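Local coordinates for protein phosphoribulokinase 1 (Rhodobacter sphaeroides, PDB 1A7J) that catalyses the ATP-dependent phosphorylation of D-ribulose 5-phosphate to D-ribulose 1,5-bisphosphate in the Calvin cycle, at residues N159-H167 against T214-P224. Residues are numbered along the deposited sequence; the frame is centred on the assembly and turned at random.
Sequences NLEWIQKIH and TSNPFIARWIP. With SO4 (sulfate ion), chain B.
Ile163 of the helix points into the curved loop 214-224 and touches it with every branch. Its CG1 lies 3.7 Å from Pro217 CB, and its CD1 reaches Thr214 CB. CG2 stands anti to the backbone N, which brings it to Ala220 CB at 3.8 Å and close to Pro224 CD. Trp162 meets the proline ring through its six-membered ring, with CE3 3.5 Å from Pro217 CG. The same ring lies obliquely against Phe218, the planes at 46°. Ile166 CD1 reaches Phe218 CD1 at 3.7 Å. A hydrogen bond sits at each end of the helical segment 159-167. Asn159 ND2 donates to Thr214 O at 2.7 Å, from above the carbonyl plane. His167 NE2 donates to Arg221 O over 3.2 Å; the oxygen lies in the ring plane, but the donor stands well above the carbonyl plane. The helix follows parallel strand 150-156 of the P-loop kinase core, and the loop joins antiparallel strands 204-210 and 229-235. Ile223 CG1 packs against His167 CG at 4.0 Å. With His167 replaced by an alanine, Arg221 O would probably lose this donor and Ile223 CG1 its ring neighbour. Further out, helix 180-195 packs on Trp162 and Phe218 through Ile184. The end of the Lys165 side chain, part of the catalytic site, lies on the side away from the loop, where NZ forms a salt bridge with Asp169 and a weak hydrogen bond to a sulfate ion.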
ATOM      1  N   ASN A 159       4.246  13.830  -8.064  1.00 12.00           N
ATOM      2  CA  ASN A 159       4.956  14.931  -7.426  1.00 11.26           C
ATOM      3  C   ASN A 159       5.170  14.701  -5.947  1.00 10.46           C
ATOM      4  O   ASN A 159       6.221  15.003  -5.444  1.00 19.15           O
ATOM      5  CB  ASN A 159       4.180  16.229  -7.553  1.00  6.49           C
ATOM      6  CG  ASN A 159       4.091  16.712  -8.939  1.00  5.58           C
ATOM      7  OD1 ASN A 159       3.226  16.298  -9.684  1.00  5.62           O
ATOM      8  ND2 ASN A 159       4.864  17.727  -9.247  1.00 14.72           N
ATOM      9  N   LEU A 160       4.139  14.290  -5.224  1.00 13.98           N
ATOM     10  CA  LEU A 160       4.257  14.081  -3.775  1.00 18.31           C
ATOM     11  C   LEU A 160       4.963  12.768  -3.358  1.00 22.97           C
ATOM     12  O   LEU A 160       5.542  12.701  -2.272  1.00 26.71           O
ATOM     13  CB  LEU A 160       2.869  14.182  -3.122  1.00 13.09           C
ATOM     14  CG  LEU A 160       2.614  13.928  -1.630  1.00 11.08           C
ATOM     15  CD1 LEU A 160       3.226  15.026  -0.791  1.00  8.31           C
ATOM     16  CD2 LEU A 160       1.106  13.847  -1.379  1.00  7.24           C
ATOM     17  N   GLU A 161       5.001  11.762  -4.237  1.00 24.60           N
ATOM     18  CA  GLU A 161       5.736  10.536  -3.940  1.00 19.93           C
ATOM     19  C   GLU A 161       7.217  10.860  -3.924  1.00 19.66           C
ATOM     20  O   GLU A 161       7.881  10.579  -2.937  1.00 23.89           O
ATOM     21  CB  GLU A 161       5.438   9.452  -4.979  1.00 28.17           C
ATOM     22  CG  GLU A 161       5.708   8.009  -4.501  1.00 35.23           C
ATOM     23  CD  GLU A 161       7.100   7.502  -4.889  1.00 33.89           C
ATOM     24  OE1 GLU A 161       7.518   7.714  -6.055  1.00 32.35           O
ATOM     25  OE2 GLU A 161       7.789   6.915  -4.024  1.00 29.72           O
ATOM     26  N   TRP A 162       7.682  11.623  -4.915  1.00 18.98           N
ATOM     27  CA  TRP A 162       9.080  12.046  -4.970  1.00 14.21           C
ATOM     28  C   TRP A 162       9.503  12.838  -3.736  1.00 13.43           C
ATOM     29  O   TRP A 162      10.578  12.619  -3.223  1.00 22.53           O
ATOM     30  CB  TRP A 162       9.340  12.910  -6.186  1.00  9.45           C
ATOM     31  CG  TRP A 162       9.049  12.275  -7.472  1.00  7.29           C
ATOM     32  CD1 TRP A 162       8.710  10.969  -7.695  1.00 10.45           C
ATOM     33  CD2 TRP A 162       9.227  12.867  -8.745  1.00 11.00           C
ATOM     34  NE1 TRP A 162       8.705  10.707  -9.046  1.00  8.81           N
ATOM     35  CE2 TRP A 162       9.024  11.851  -9.713  1.00  6.37           C
ATOM     36  CE3 TRP A 162       9.584  14.149  -9.162  1.00 13.88           C
ATOM     37  CZ2 TRP A 162       9.172  12.082 -11.069  1.00 11.37           C
ATOM     38  CZ3 TRP A 162       9.740  14.378 -10.510  1.00 18.13           C
ATOM     39  CH2 TRP A 162       9.533  13.344 -11.458  1.00 16.98           C
ATOM     40  N   ILE A 163       8.738  13.849  -3.355  1.00  7.97           N
ATOM     41  CA  ILE A 163       9.034  14.604  -2.151  1.00  5.85           C
ATOM     42  C   ILE A 163       9.081  13.649  -0.990  1.00  8.72           C
ATOM     43  O   ILE A 163       9.938  13.765  -0.133  1.00 14.24           O
ATOM     44  CB  ILE A 163       7.931  15.634  -1.847  1.00  9.26           C
ATOM     45  CG1 ILE A 163       7.939  16.721  -2.920  1.00  8.10           C
ATOM     46  CG2 ILE A 163       8.123  16.259  -0.450  1.00  7.24           C
ATOM     47  CD1 ILE A 163       6.546  17.252  -3.316  1.00 12.77           C
ATOM     48  N   GLN A 164       8.107  12.756  -0.916  1.00 13.09           N
ATOM     49  CA  GLN A 164       8.066  11.794   0.175  1.00 14.56           C
ATOM     50  C   GLN A 164       9.322  10.935   0.155  1.00 17.63           C
ATOM     51  O   GLN A 164       9.872  10.611   1.198  1.00 21.38           O
ATOM     52  CB  GLN A 164       6.810  10.906   0.096  1.00 18.54           C
ATOM     53  CG  GLN A 164       5.668  11.407   0.981  1.00 23.75           C
ATOM     54  CD  GLN A 164       4.358  10.630   0.845  1.00 26.36           C
ATOM     55  OE1 GLN A 164       4.297   9.581   0.202  1.00 29.59           O
ATOM     56  NE2 GLN A 164       3.313  11.121   1.511  1.00 27.57           N
ATOM     57  N   LYS A 165       9.856  10.691  -1.033  1.00 19.98           N
ATOM     58  CA  LYS A 165      10.977   9.784  -1.179  1.00 17.72           C
ATOM     59  C   LYS A 165      12.299  10.509  -0.956  1.00 20.38           C
ATOM     60  O   LYS A 165      13.176  10.003  -0.268  1.00 19.40           O
ATOM     61  CB  LYS A 165      10.952   9.151  -2.563  1.00 12.17           C
ATOM     62  CG  LYS A 165      12.238   8.510  -2.946  1.00 11.94           C
ATOM     63  CD  LYS A 165      12.471   7.269  -2.129  1.00 22.89           C
ATOM     64  CE  LYS A 165      13.788   6.604  -2.515  1.00 31.65           C
ATOM     65  NZ  LYS A 165      14.189   5.496  -1.582  1.00 34.57           N
ATOM     66  N   ILE A 166      12.414  11.713  -1.511  1.00 27.17           N
ATOM     67  CA  ILE A 166      13.627  12.524  -1.434  1.00 21.51           C
ATOM     68  C   ILE A 166      13.881  12.827   0.024  1.00 28.12           C
ATOM     69  O   ILE A 166      15.027  12.817   0.475  1.00 35.55           O
ATOM     70  CB  ILE A 166      13.470  13.847  -2.209  1.00  9.59           C
ATOM     71  CG1 ILE A 166      13.632  13.620  -3.703  1.00  3.82           C
ATOM     72  CG2 ILE A 166      14.515  14.812  -1.819  1.00  9.53           C
ATOM     73  CD1 ILE A 166      12.670  14.396  -4.484  1.00  6.48           C
ATOM     74  N   HIS A 167      12.808  12.898   0.799  1.00 30.99           N
ATOM     75  CA  HIS A 167      12.961  13.082   2.224  1.00 39.26           C
ATOM     76  C   HIS A 167      13.443  11.856   2.988  1.00 45.69           C
ATOM     77  O   HIS A 167      14.282  11.998   3.872  1.00 54.15           O
ATOM     78  CB  HIS A 167      11.689  13.645   2.829  1.00 35.35           C
ATOM     79  CG  HIS A 167      11.659  15.137   2.832  1.00 38.74           C
ATOM     80  ND1 HIS A 167      11.838  15.873   1.678  1.00 39.43           N
ATOM     81  CD2 HIS A 167      11.655  16.032   3.851  1.00 38.09           C
ATOM     82  CE1 HIS A 167      11.959  17.154   1.990  1.00 35.84           C
ATOM     83  NE2 HIS A 167      11.849  17.278   3.301  1.00 35.81           N
ATOM     84  N   THR A 214       3.863  21.819  -5.527  1.00 11.42           N
ATOM     85  CA  THR A 214       4.802  20.723  -5.597  1.00  6.60           C
ATOM     86  C   THR A 214       5.468  20.618  -6.972  1.00  9.82           C
ATOM     87  O   THR A 214       5.783  19.521  -7.428  1.00  9.39           O
ATOM     88  CB  THR A 214       4.085  19.400  -5.286  1.00  6.89           C
ATOM     89  OG1 THR A 214       3.266  19.049  -6.403  1.00 16.31           O
ATOM     90  CG2 THR A 214       3.212  19.530  -4.048  1.00  2.00           C
ATOM     91  N   SER A 215       5.725  21.760  -7.606  1.00 14.03           N
ATOM     92  CA  SER A 215       6.144  21.775  -9.004  1.00 13.83           C
ATOM     93  C   SER A 215       7.604  21.475  -9.211  1.00 14.63           C
ATOM     94  O   SER A 215       8.011  21.145 -10.321  1.00 21.59           O
ATOM     95  CB  SER A 215       5.819  23.112  -9.658  1.00  6.48           C
ATOM     96  OG  SER A 215       6.293  24.178  -8.872  1.00 15.81           O
ATOM     97  N   ASN A 216       8.417  21.664  -8.189  1.00  8.67           N
ATOM     98  CA  ASN A 216       9.727  21.052  -8.219  1.00 10.92           C
ATOM     99  C   ASN A 216       9.867  20.270  -6.954  1.00 10.34           C
ATOM    100  O   ASN A 216      10.208  20.838  -5.937  1.00 12.59           O
ATOM    101  CB  ASN A 216      10.828  22.116  -8.277  1.00 13.13           C
ATOM    102  CG  ASN A 216      12.222  21.527  -8.087  1.00 16.71           C
ATOM    103  OD1 ASN A 216      12.385  20.318  -7.840  1.00 20.11           O
ATOM    104  ND2 ASN A 216      13.241  22.363  -8.278  1.00  9.07           N
ATOM    105  N   PRO A 217       9.648  18.939  -7.004  1.00 11.42           N
ATOM    106  CA  PRO A 217       9.774  18.051  -5.839  1.00  9.45           C
ATOM    107  C   PRO A 217      11.167  17.958  -5.207  1.00 15.10           C
ATOM    108  O   PRO A 217      11.336  17.344  -4.142  1.00 17.03           O
ATOM    109  CB  PRO A 217       9.330  16.701  -6.384  1.00  5.24           C
ATOM    110  CG  PRO A 217       8.442  17.031  -7.513  1.00  3.29           C
ATOM    111  CD  PRO A 217       9.019  18.248  -8.138  1.00  7.29           C
ATOM    112  N   PHE A 218      12.176  18.474  -5.907  1.00 12.28           N
ATOM    113  CA  PHE A 218      13.551  18.221  -5.510  1.00 14.57           C
ATOM    114  C   PHE A 218      14.110  19.242  -4.510  1.00 19.66           C
ATOM    115  O   PHE A 218      15.095  18.951  -3.837  1.00 26.11           O
ATOM    116  CB  PHE A 218      14.461  18.116  -6.743  1.00  7.02           C
ATOM    117  CG  PHE A 218      14.079  17.018  -7.689  1.00 10.36           C
ATOM    118  CD1 PHE A 218      14.488  15.716  -7.461  1.00  5.73           C
ATOM    119  CD2 PHE A 218      13.239  17.273  -8.760  1.00  6.19           C
ATOM    120  CE1 PHE A 218      14.050  14.686  -8.275  1.00  8.73           C
ATOM    121  CE2 PHE A 218      12.813  16.249  -9.573  1.00  7.83           C
ATOM    122  CZ  PHE A 218      13.213  14.952  -9.324  1.00  6.43           C
ATOM    123  N   ILE A 219      13.514  20.435  -4.435  1.00 22.93           N
ATOM    124  CA  ILE A 219      13.877  21.424  -3.414  1.00 19.95           C
ATOM    125  C   ILE A 219      12.765  21.612  -2.397  1.00 20.95           C
ATOM    126  O   ILE A 219      12.573  22.715  -1.875  1.00 20.88           O
ATOM    127  CB  ILE A 219      14.164  22.808  -4.017  1.00 19.65           C
ATOM    128  CG1 ILE A 219      13.008  23.235  -4.920  1.00 25.09           C
ATOM    129  CG2 ILE A 219      15.466  22.783  -4.783  1.00 22.30           C
ATOM    130  CD1 ILE A 219      12.731  24.741  -4.876  1.00 38.20           C
ATOM    131  N   ALA A 220      11.991  20.555  -2.167  1.00 25.71           N
ATOM    132  CA  ALA A 220      10.900  20.613  -1.206  1.00 21.66           C
ATOM    133  C   ALA A 220      11.510  20.506   0.143  1.00 25.89           C
ATOM    134  O   ALA A 220      12.191  19.533   0.461  1.00 26.69           O
ATOM    135  CB  ALA A 220       9.956  19.507  -1.397  1.00 16.56           C
ATOM    136  N   ARG A 221      11.327  21.553   0.914  1.00 28.87           N
ATOM    137  CA  ARG A 221      11.980  21.640   2.184  1.00 31.16           C
ATOM    138  C   ARG A 221      11.282  20.757   3.191  1.00 29.47           C
ATOM    139  O   ARG A 221      11.908  20.329   4.146  1.00 32.72           O
ATOM    140  CB  ARG A 221      11.999  23.094   2.645  1.00 39.52           C
ATOM    141  CG  ARG A 221      13.204  23.434   3.559  1.00 42.71           C
ATOM    142  CD  ARG A 221      13.510  24.963   3.564  1.00 47.16           C
ATOM    143  NE  ARG A 221      14.535  25.256   2.555  1.00 52.18           N
ATOM    144  CZ  ARG A 221      15.462  26.221   2.685  1.00 55.92           C
ATOM    145  NH1 ARG A 221      15.304  27.215   3.581  1.00 46.58           N
ATOM    146  NH2 ARG A 221      16.498  26.272   1.821  1.00 63.34           N
ATOM    147  N   TRP A 222       9.991  20.482   2.975  1.00 29.28           N
ATOM    148  CA  TRP A 222       9.268  19.484   3.781  1.00 26.42           C
ATOM    149  C   TRP A 222       8.050  18.904   3.095  1.00 20.61           C
ATOM    150  O   TRP A 222       7.731  19.250   1.960  1.00 22.37           O
ATOM    151  CB  TRP A 222       8.859  20.042   5.149  1.00 41.83           C
ATOM    152  CG  TRP A 222       8.333  21.426   5.125  1.00 58.24           C
ATOM    153  CD1 TRP A 222       9.042  22.566   4.877  1.00 56.91           C
ATOM    154  CD2 TRP A 222       7.008  21.843   5.498  1.00 68.55           C
ATOM    155  NE1 TRP A 222       8.253  23.671   5.083  1.00 69.06           N
ATOM    156  CE2 TRP A 222       7.001  23.261   5.469  1.00 74.14           C
ATOM    157  CE3 TRP A 222       5.840  21.162   5.875  1.00 70.51           C
ATOM    158  CZ2 TRP A 222       5.851  24.016   5.810  1.00 77.94           C
ATOM    159  CZ3 TRP A 222       4.699  21.910   6.216  1.00 72.86           C
ATOM    160  CH2 TRP A 222       4.718  23.323   6.180  1.00 75.26           C
ATOM    161  N   ILE A 223       7.515  17.858   3.696  1.00 19.53           N
ATOM    162  CA  ILE A 223       6.410  17.166   3.078  1.00 19.87           C
ATOM    163  C   ILE A 223       5.153  17.926   3.404  1.00 16.76           C
ATOM    164  O   ILE A 223       4.901  18.242   4.551  1.00 17.85           O
ATOM    165  CB  ILE A 223       6.296  15.733   3.603  1.00 16.29           C
ATOM    166  CG1 ILE A 223       7.677  15.081   3.562  1.00 15.45           C
ATOM    167  CG2 ILE A 223       5.330  14.942   2.753  1.00 14.17           C
ATOM    168  CD1 ILE A 223       7.724  13.719   4.225  1.00 23.29           C
ATOM    169  N   PRO A 224       4.374  18.282   2.376  1.00 17.92           N
ATOM    170  CA  PRO A 224       2.990  18.728   2.523  1.00 15.30           C
ATOM    171  C   PRO A 224       2.207  17.925   3.552  1.00 12.16           C
ATOM    172  O   PRO A 224       1.973  16.735   3.366  1.00 18.58           O
ATOM    173  CB  PRO A 224       2.425  18.530   1.130  1.00 11.66           C
ATOM    174  CG  PRO A 224       3.598  18.713   0.233  1.00  5.61           C
ATOM    175  CD  PRO A 224       4.732  18.073   0.958  1.00 11.35           C
TER
HETATM  176  S   SO4 B 401      14.556   2.157  -3.752  1.00 85.48           S
HETATM  177  O1  SO4 B 401      14.990   1.150  -4.679  1.00 85.48           O
HETATM  178  O2  SO4 B 401      13.119   2.224  -3.743  1.00 85.48           O
HETATM  179  O3  SO4 B 401      15.030   1.820  -2.445  1.00 85.48           O
HETATM  180  O4  SO4 B 401      15.090   3.414  -4.136  1.00 85.48           O